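Local coordinates for protein tryptophan halogenase (Shewanella frigidimarina, PDB 2PYX) that probably acts as an FAD-dependent halogenase of the tryptophan halogenase family, using monooxygenase-type flavin chemistry, at residues 86-98 against 270-283. Numbering follows the deposited sequence. Where two conformers were deposited one is given.
Sequences ASFKQGSRFINWC and IASCTHSTAQPNGW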
ATOM      1  N   ALA A  86      10.186 -12.571   1.721  1.00 16.90           N
ATOM      2  CA  ALA A  86       9.930 -11.236   2.256  1.00 16.86           C
ATOM      3  C   ALA A  86      11.158 -10.591   2.900  1.00 17.81           C
ATOM      4  O   ALA A  86      12.071 -11.272   3.381  1.00 17.34           O
ATOM      5  CB  ALA A  86       8.821 -11.296   3.268  1.00 17.34           C
ATOM      6  N   SER A  87      11.177  -9.262   2.855  1.00 15.65           N
ATOM      7  CA  SER A  87      12.110  -8.457   3.634  0.50 14.05           C
ATOM      8  C   SER A  87      11.308  -7.346   4.326  1.00 12.03           C
ATOM      9  O   SER A  87      10.109  -7.140   4.050  1.00 13.05           O
ATOM     10  CB  SER A  87      13.218  -7.869   2.753  0.50 14.77           C
ATOM     11  OG  SER A  87      14.234  -7.259   3.535  0.50 14.46           O
ATOM     12  N   PHE A  88      11.954  -6.618   5.244  1.00 12.65           N
ATOM     13  CA  PHE A  88      11.302  -5.561   6.010  1.00 13.48           C
ATOM     14  C   PHE A  88      11.349  -4.266   5.261  1.00 15.76           C
ATOM     15  O   PHE A  88      12.401  -3.873   4.783  1.00 19.20           O
ATOM     16  CB  PHE A  88      11.991  -5.389   7.370  1.00 14.68           C
ATOM     17  CG  PHE A  88      12.077  -6.666   8.138  1.00 15.84           C
ATOM     18  CD1 PHE A  88      10.956  -7.201   8.749  1.00 17.44           C
ATOM     19  CD2 PHE A  88      13.262  -7.360   8.199  1.00 15.22           C
ATOM     20  CE1 PHE A  88      11.053  -8.408   9.428  1.00 16.78           C
ATOM     21  CE2 PHE A  88      13.348  -8.570   8.861  1.00 19.44           C
ATOM     22  CZ  PHE A  88      12.250  -9.083   9.468  1.00 17.46           C
ATOM     23  N   LYS A  89      10.210  -3.574   5.227  1.00 10.32           N
ATOM     24  CA  LYS A  89      10.100  -2.259   4.584  1.00  9.66           C
ATOM     25  C   LYS A  89       9.780  -1.218   5.658  1.00 10.47           C
ATOM     26  O   LYS A  89       8.797  -1.360   6.369  1.00 10.87           O
ATOM     27  CB  LYS A  89       8.973  -2.291   3.554  1.00 13.43           C
ATOM     28  CG  LYS A  89       8.630  -0.949   2.946  1.00 11.06           C
ATOM     29  CD  LYS A  89       7.414  -1.031   2.047  1.00 11.85           C
ATOM     30  CE  LYS A  89       6.975   0.343   1.624  1.00 12.64           C
ATOM     31  NZ  LYS A  89       5.635   0.245   0.971  1.00 13.91           N
ATOM     32  N   GLN A  90      10.580  -0.168   5.754  1.00  8.79           N
ATOM     33  CA  GLN A  90      10.422   0.890   6.754  1.00  9.24           C
ATOM     34  C   GLN A  90       9.935   2.229   6.224  1.00 10.94           C
ATOM     35  O   GLN A  90       9.880   3.218   6.961  1.00 11.79           O
ATOM     36  CB  GLN A  90      11.736   1.063   7.532  1.00 11.03           C
ATOM     37  CG  GLN A  90      12.011  -0.138   8.401  1.00 10.06           C
ATOM     38  CD  GLN A  90      13.242   0.062   9.236  1.00 13.42           C
ATOM     39  OE1 GLN A  90      13.247   0.852  10.187  1.00 12.31           O
ATOM     40  NE2 GLN A  90      14.311  -0.630   8.861  1.00 11.59           N
ATOM     41  N   GLY A  91       9.568   2.239   4.936  1.00 11.03           N
ATOM     42  CA  GLY A  91       9.019   3.422   4.268  1.00  9.32           C
ATOM     43  C   GLY A  91       9.462   3.475   2.823  1.00 10.61           C
ATOM     44  O   GLY A  91       9.798   2.447   2.231  1.00 10.83           O
ATOM     45  N   SER A  92       9.367   4.672   2.248  1.00  9.91           N
ATOM     46  CA  SER A  92       9.764   4.960   0.871  1.00  9.76           C
ATOM     47  C   SER A  92      10.777   6.086   0.867  1.00 10.97           C
ATOM     48  O   SER A  92      10.572   7.120   1.504  1.00 11.24           O
ATOM     49  CB  SER A  92       8.577   5.405   0.024  1.00 11.98           C
ATOM     50  OG  SER A  92       7.611   4.378  -0.136  1.00 14.68           O
ATOM     51  N   ARG A  93      11.883   5.851   0.157  1.00 11.05           N
ATOM     52  CA  ARG A  93      12.877   6.885  -0.044  0.50 11.48           C
ATOM     53  C   ARG A  93      12.770   7.403  -1.461  1.00 11.04           C
ATOM     54  O   ARG A  93      12.819   6.633  -2.425  1.00 11.28           O
ATOM     55  CB  ARG A  93      14.290   6.400   0.200  0.50 10.18           C
ATOM     56  CG  ARG A  93      15.311   7.547   0.210  0.50 11.09           C
ATOM     57  CD  ARG A  93      16.694   7.060   0.520  0.50 15.43           C
ATOM     58  NE  ARG A  93      16.755   6.351   1.792  0.50 22.72           N
ATOM     59  CZ  ARG A  93      16.743   6.938   2.987  0.50 25.98           C
ATOM     60  NH1 ARG A  93      16.669   8.249   3.077  0.50 20.90           N
ATOM     61  NH2 ARG A  93      16.801   6.207   4.092  0.50 30.12           N
ATOM     62  N   PHE A  94      12.613   8.713  -1.550  1.00 10.53           N
ATOM     63  CA  PHE A  94      12.364   9.434  -2.807  1.00  9.33           C
ATOM     64  C   PHE A  94      13.662  10.138  -3.226  1.00 10.49           C
ATOM     65  O   PHE A  94      14.158  10.997  -2.493  1.00 11.60           O
ATOM     66  CB  PHE A  94      11.213  10.406  -2.612  1.00 10.32           C
ATOM     67  CG  PHE A  94       9.924   9.697  -2.378  1.00  9.39           C
ATOM     68  CD1 PHE A  94       9.222   9.131  -3.436  1.00  9.72           C
ATOM     69  CD2 PHE A  94       9.423   9.509  -1.091  1.00  9.83           C
ATOM     70  CE1 PHE A  94       8.054   8.418  -3.211  1.00  9.49           C
ATOM     71  CE2 PHE A  94       8.243   8.790  -0.876  1.00 10.86           C
ATOM     72  CZ  PHE A  94       7.555   8.275  -1.941  1.00  9.42           C
ATOM     73  N   ILE A  95      14.164   9.769  -4.405  1.00  9.91           N
ATOM     74  CA  ILE A  95      15.451  10.211  -4.901  1.00 11.41           C
ATOM     75  C   ILE A  95      15.187  11.028  -6.159  1.00 10.60           C
ATOM     76  O   ILE A  95      14.495  10.556  -7.050  1.00  9.72           O
ATOM     77  CB  ILE A  95      16.340   8.990  -5.165  1.00 11.77           C
ATOM     78  CG1 ILE A  95      16.455   8.161  -3.866  1.00 13.01           C
ATOM     79  CG2 ILE A  95      17.695   9.421  -5.678  1.00 11.87           C
ATOM     80  CD1 ILE A  95      17.029   6.801  -4.073  1.00 19.23           C
ATOM     81  N   ASN A  96      15.800  12.207  -6.250  1.00 11.50           N
ATOM     82  CA  ASN A  96      15.754  13.072  -7.414  1.00 10.25           C
ATOM     83  C   ASN A  96      14.365  13.590  -7.787  1.00 11.47           C
ATOM     84  O   ASN A  96      14.132  13.981  -8.909  1.00 10.98           O
ATOM     85  CB  ASN A  96      16.425  12.409  -8.626  1.00 11.05           C
ATOM     86  CG  ASN A  96      17.908  12.187  -8.427  1.00 13.19           C
ATOM     87  OD1 ASN A  96      18.500  12.739  -7.513  1.00 17.13           O
ATOM     88  ND2 ASN A  96      18.472  11.314  -9.237  1.00 16.27           N
ATOM     89  N   TRP A  97      13.467  13.646  -6.815  1.00 10.23           N
ATOM     90  CA  TRP A  97      12.126  14.146  -7.087  1.00 11.03           C
ATOM     91  C   TRP A  97      12.052  15.659  -7.037  1.00 10.78           C
ATOM     92  O   TRP A  97      11.147  16.257  -7.620  1.00  9.65           O
ATOM     93  CB  TRP A  97      11.117  13.580  -6.057  1.00  8.85           C
ATOM     94  CG  TRP A  97      10.643  12.246  -6.378  1.00  7.47           C
ATOM     95  CD1 TRP A  97      11.297  11.056  -6.290  1.00 10.78           C
ATOM     96  CD2 TRP A  97       9.322  11.947  -6.838  1.00  8.31           C
ATOM     97  NE1 TRP A  97      10.474  10.023  -6.710  1.00  9.10           N
ATOM     98  CE2 TRP A  97       9.244  10.554  -7.037  1.00  8.10           C
ATOM     99  CE3 TRP A  97       8.190  12.746  -7.105  1.00  8.68           C
ATOM    100  CZ2 TRP A  97       8.085   9.940  -7.494  1.00  8.43           C
ATOM    101  CZ3 TRP A  97       7.035  12.118  -7.548  1.00  9.23           C
ATOM    102  CH2 TRP A  97       7.000  10.744  -7.750  1.00  8.66           C
ATOM    103  N   CYS A  98      12.935  16.294  -6.278  1.00 11.54           N
ATOM    104  CA  CYS A  98      12.819  17.718  -6.032  1.00 10.97           C
ATOM    105  C   CYS A  98      13.404  18.657  -7.093  1.00 11.97           C
ATOM    106  O   CYS A  98      12.870  19.754  -7.327  1.00 11.36           O
ATOM    107  CB  CYS A  98      13.454  18.112  -4.706  1.00 11.65           C
ATOM    108  SG  CYS A  98      12.718  17.312  -3.293  1.00 13.61           S
ATOM    109  N   ILE A 270      20.582  -5.547   1.468  1.00 18.83           N
ATOM    110  CA  ILE A 270      19.161  -5.341   1.144  1.00 15.31           C
ATOM    111  C   ILE A 270      18.756  -3.986   1.699  1.00 14.12           C
ATOM    112  O   ILE A 270      19.012  -3.699   2.859  1.00 14.82           O
ATOM    113  CB  ILE A 270      18.299  -6.426   1.780  1.00 13.99           C
ATOM    114  CG1 ILE A 270      18.728  -7.835   1.313  1.00 14.19           C
ATOM    115  CG2 ILE A 270      16.830  -6.218   1.453  1.00 16.38           C
ATOM    116  CD1 ILE A 270      18.137  -8.947   2.144  1.00 20.27           C
ATOM    117  N   ALA A 271      18.128  -3.152   0.872  1.00 13.47           N
ATOM    118  CA  ALA A 271      17.693  -1.815   1.281  1.00 13.23           C
ATOM    119  C   ALA A 271      16.547  -1.922   2.294  1.00 12.84           C
ATOM    120  O   ALA A 271      15.764  -2.866   2.250  1.00 14.12           O
ATOM    121  CB  ALA A 271      17.247  -1.036   0.070  1.00 14.53           C
ATOM    122  N   SER A 272      16.482  -0.968   3.227  1.00 13.58           N
ATOM    123  CA  SER A 272      15.473  -0.980   4.276  1.00 11.01           C
ATOM    124  C   SER A 272      14.127  -0.427   3.819  1.00 12.62           C
ATOM    125  O   SER A 272      13.126  -0.669   4.486  1.00 13.23           O
ATOM    126  CB  SER A 272      15.932  -0.173   5.470  1.00 13.60           C
ATOM    127  OG  SER A 272      17.145  -0.701   6.024  1.00 13.45           O
ATOM    128  N   CYS A 273      14.135   0.314   2.716  1.00 11.01           N
ATOM    129  CA  CYS A 273      12.924   0.990   2.204  1.00 12.19           C
ATOM    130  C   CYS A 273      12.736   0.704   0.724  1.00 11.70           C
ATOM    131  O   CYS A 273      13.670   0.346   0.027  1.00 13.04           O
ATOM    132  CB  CYS A 273      13.068   2.489   2.378  1.00 13.13           C
ATOM    133  SG  CYS A 273      13.238   3.007   4.075  1.00 16.02           S
ATOM    134  N   THR A 274      11.516   0.903   0.239  1.00 11.18           N
ATOM    135  CA  THR A 274      11.305   1.020  -1.207  1.00  9.27           C
ATOM    136  C   THR A 274      12.004   2.291  -1.699  1.00  9.90           C
ATOM    137  O   THR A 274      11.916   3.338  -1.052  1.00 12.38           O
ATOM    138  CB  THR A 274       9.818   1.114  -1.524  1.00  9.56           C
ATOM    139  OG1 THR A 274       9.154  -0.067  -1.066  1.00 11.55           O
ATOM    140  CG2 THR A 274       9.599   1.296  -3.009  1.00 13.18           C
ATOM    141  N   HIS A 275      12.678   2.221  -2.859  1.00  9.63           N
ATOM    142  CA  HIS A 275      13.242   3.406  -3.482  1.00 11.62           C
ATOM    143  C   HIS A 275      12.368   3.797  -4.662  1.00 10.41           C
ATOM    144  O   HIS A 275      11.843   2.943  -5.394  1.00 11.18           O
ATOM    145  CB  HIS A 275      14.666   3.157  -3.935  1.00 13.63           C
ATOM    146  CG  HIS A 275      15.613   2.992  -2.795  1.00 12.53           C
ATOM    147  ND1 HIS A 275      16.980   3.046  -2.962  1.00 21.02           N
ATOM    148  CD2 HIS A 275      15.399   2.826  -1.466  1.00 17.81           C
ATOM    149  CE1 HIS A 275      17.566   2.881  -1.786  1.00 22.94           C
ATOM    150  NE2 HIS A 275      16.633   2.738  -0.863  1.00 19.27           N
ATOM    151  N   SER A 276      12.200   5.107  -4.800  1.00  9.74           N
ATOM    152  CA  SER A 276      11.441   5.702  -5.885  1.00 10.66           C
ATOM    153  C   SER A 276      12.321   6.806  -6.423  1.00 10.36           C
ATOM    154  O   SER A 276      12.529   7.809  -5.758  1.00 10.42           O
ATOM    155  CB  SER A 276      10.150   6.304  -5.322  1.00 12.17           C
ATOM    156  OG  SER A 276       9.536   7.154  -6.263  1.00 13.24           O
ATOM    157  N   THR A 277      12.834   6.630  -7.645  1.00 10.57           N
ATOM    158  CA  THR A 277      13.781   7.569  -8.221  1.00  9.49           C
ATOM    159  C   THR A 277      13.104   8.213  -9.424  1.00  9.02           C
ATOM    160  O   THR A 277      12.802   7.558 -10.427  1.00 10.25           O
ATOM    161  CB  THR A 277      15.110   6.861  -8.646  1.00 10.29           C
ATOM    162  OG1 THR A 277      15.650   6.153  -7.527  1.00 11.77           O
ATOM    163  CG2 THR A 277      16.096   7.878  -9.130  1.00 12.93           C
ATOM    164  N   ALA A 278      12.904   9.511  -9.335  1.00  9.25           N
ATOM    165  CA  ALA A 278      12.232  10.273 -10.372  1.00 10.06           C
ATOM    166  C   ALA A 278      13.054  10.286 -11.652  1.00 10.34           C
ATOM    167  O   ALA A 278      14.286  10.340 -11.592  1.00 11.64           O
ATOM    168  CB  ALA A 278      11.945  11.704  -9.934  1.00 10.71           C
ATOM    169  N   GLN A 279      12.331  10.239 -12.770  1.00  9.26           N
ATOM    170  CA  GLN A 279      12.883  10.213 -14.125  1.00  9.41           C
ATOM    171  C   GLN A 279      12.229  11.340 -14.928  1.00 10.17           C
ATOM    172  O   GLN A 279      11.335  12.040 -14.390  1.00 10.95           O
ATOM    173  CB  GLN A 279      12.633   8.846 -14.762  1.00 10.26           C
ATOM    174  CG  GLN A 279      13.113   7.660 -13.963  1.00 11.07           C
ATOM    175  CD  GLN A 279      14.622   7.638 -13.795  1.00 13.45           C
ATOM    176  OE1 GLN A 279      15.368   7.931 -14.758  1.00 13.52           O
ATOM    177  NE2 GLN A 279      15.096   7.304 -12.577  1.00 14.27           N
ATOM    178  N   PRO A 280      12.654  11.566 -16.193  1.00  9.01           N
ATOM    179  CA  PRO A 280      12.047  12.660 -16.957  1.00  9.16           C
ATOM    180  C   PRO A 280      10.528  12.589 -17.133  1.00  7.23           C
ATOM    181  O   PRO A 280       9.911  13.659 -17.236  1.00  9.88           O
ATOM    182  CB  PRO A 280      12.794  12.599 -18.296  1.00 12.02           C
ATOM    183  CG  PRO A 280      14.146  12.052 -17.913  1.00 12.51           C
ATOM    184  CD  PRO A 280      13.836  10.995 -16.890  1.00 11.85           C
ATOM    185  N   ASN A 281       9.981  11.377 -17.189  1.00  8.65           N
ATOM    186  CA  ASN A 281       8.580  11.184 -17.513  1.00  9.24           C
ATOM    187  C   ASN A 281       7.851  10.238 -16.576  1.00  8.38           C
ATOM    188  O   ASN A 281       6.859   9.622 -16.979  1.00  8.44           O
ATOM    189  CB  ASN A 281       8.436  10.750 -18.979  1.00  8.88           C
ATOM    190  CG  ASN A 281       8.858  11.838 -19.911  1.00  8.01           C
ATOM    191  OD1 ASN A 281       8.215  12.865 -19.980  1.00 11.17           O
ATOM    192  ND2 ASN A 281       9.955  11.629 -20.635  1.00 12.19           N
ATOM    193  N   GLY A 282       8.344  10.136 -15.348  1.00  8.66           N
ATOM    194  CA  GLY A 282       7.748   9.263 -14.361  1.00  7.61           C
ATOM    195  C   GLY A 282       8.750   8.975 -13.256  1.00  8.45           C
ATOM    196  O   GLY A 282       9.532   9.839 -12.885  1.00  8.59           O
ATOM    197  N   TRP A 283       8.725   7.769 -12.734  1.00  8.55           N
ATOM    198  CA  TRP A 283       9.624   7.390 -11.649  1.00  8.48           C
ATOM    199  C   TRP A 283       9.825   5.898 -11.683  1.00  8.99           C
ATOM    200  O   TRP A 283       8.972   5.133 -12.172  1.00  7.84           O
ATOM    201  CB  TRP A 283       9.072   7.864 -10.293  1.00  8.30           C
ATOM    202  CG  TRP A 283       7.743   7.279  -9.931  1.00  8.21           C
ATOM    203  CD1 TRP A 283       6.481   7.718 -10.319  1.00 11.09           C
ATOM    204  CD2 TRP A 283       7.520   6.140  -9.090  1.00  6.54           C
ATOM    205  NE1 TRP A 283       5.524   6.891  -9.779  1.00 10.99           N
ATOM    206  CE2 TRP A 283       6.126   5.933  -9.010  1.00  9.88           C
ATOM    207  CE3 TRP A 283       8.354   5.269  -8.389  1.00 10.52           C
ATOM    208  CZ2 TRP A 283       5.562   4.876  -8.278  1.00 11.84           C
ATOM    209  CZ3 TRP A 283       7.798   4.263  -7.600  1.00 12.64           C
ATOM    210  CH2 TRP A 283       6.403   4.074  -7.556  1.00 11.68           C
TER
HETATM  211  O   HOH W   1      13.722  -4.596   2.497  0.50 10.50           O
HETATM  212  O   HOH W   2       6.482  -0.430  -1.592  1.00 15.58           O
HETATM  213  O   HOH W   3      17.100  10.208 -11.747  1.00 18.74           O
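Trp97 lays its indole against Ser276 and Ala278 just past the end of strand 91-95. Ala278 CB sits over one face, 3.8 Å from the centroid of the five-membered ring of Trp97 and 10° off its normal, a CH-pi contact; Phe94 CD1 lies over the rim of the opposite face. Trp97 NE1 makes two strongly bent, weak hydrogen bonds to one residue, 3.1 Å to Ser276 OG, which lies at the ring edge, and 3.2 Å to Ser276 O. Turned away from the backbone N (chi1 166°), the hydroxyl Ser276 OG also comes 3.5 Å from Phe94 CD1. Farther out, Trp97 CZ2 packs 3.6 Å from Trp283 CB, the two ring systems inclined at 46°. With an alanine at Trp97, Ser276 OG would probably lose its indole N-H partner and a gap would open between Phe94 and Ala278. The two strands are parallel; their ladder includes Thr274 N to Gly91 O, Arg93 N to Thr274 O (2.8 Å), Ser276 N to Arg93 O, Ile95 N to Ser276 O and Ala278 N to Ile95 O. On the face opposite Phe94, Arg93 CB lies 4.1 Å from His275 CD2. The Arg93 chain runs extended to CD, then bends at chi3; His275 NE2 lies at the guanidinium edge, near its plane, and NH1 is hydrogen-bonded to Gln145 OE1. Lys89, the predicted active-site lysine, shares a water with Thr274 OG1, itself bonded to His171 NE2, and Lys89 NZ also bonds Thr62 O. Phe94 touches Glu361, a predicted tryptophan-binding residue, consistent with this parallel strand pair bordering the substrate site of a flavin-dependent tryptophan halogenase.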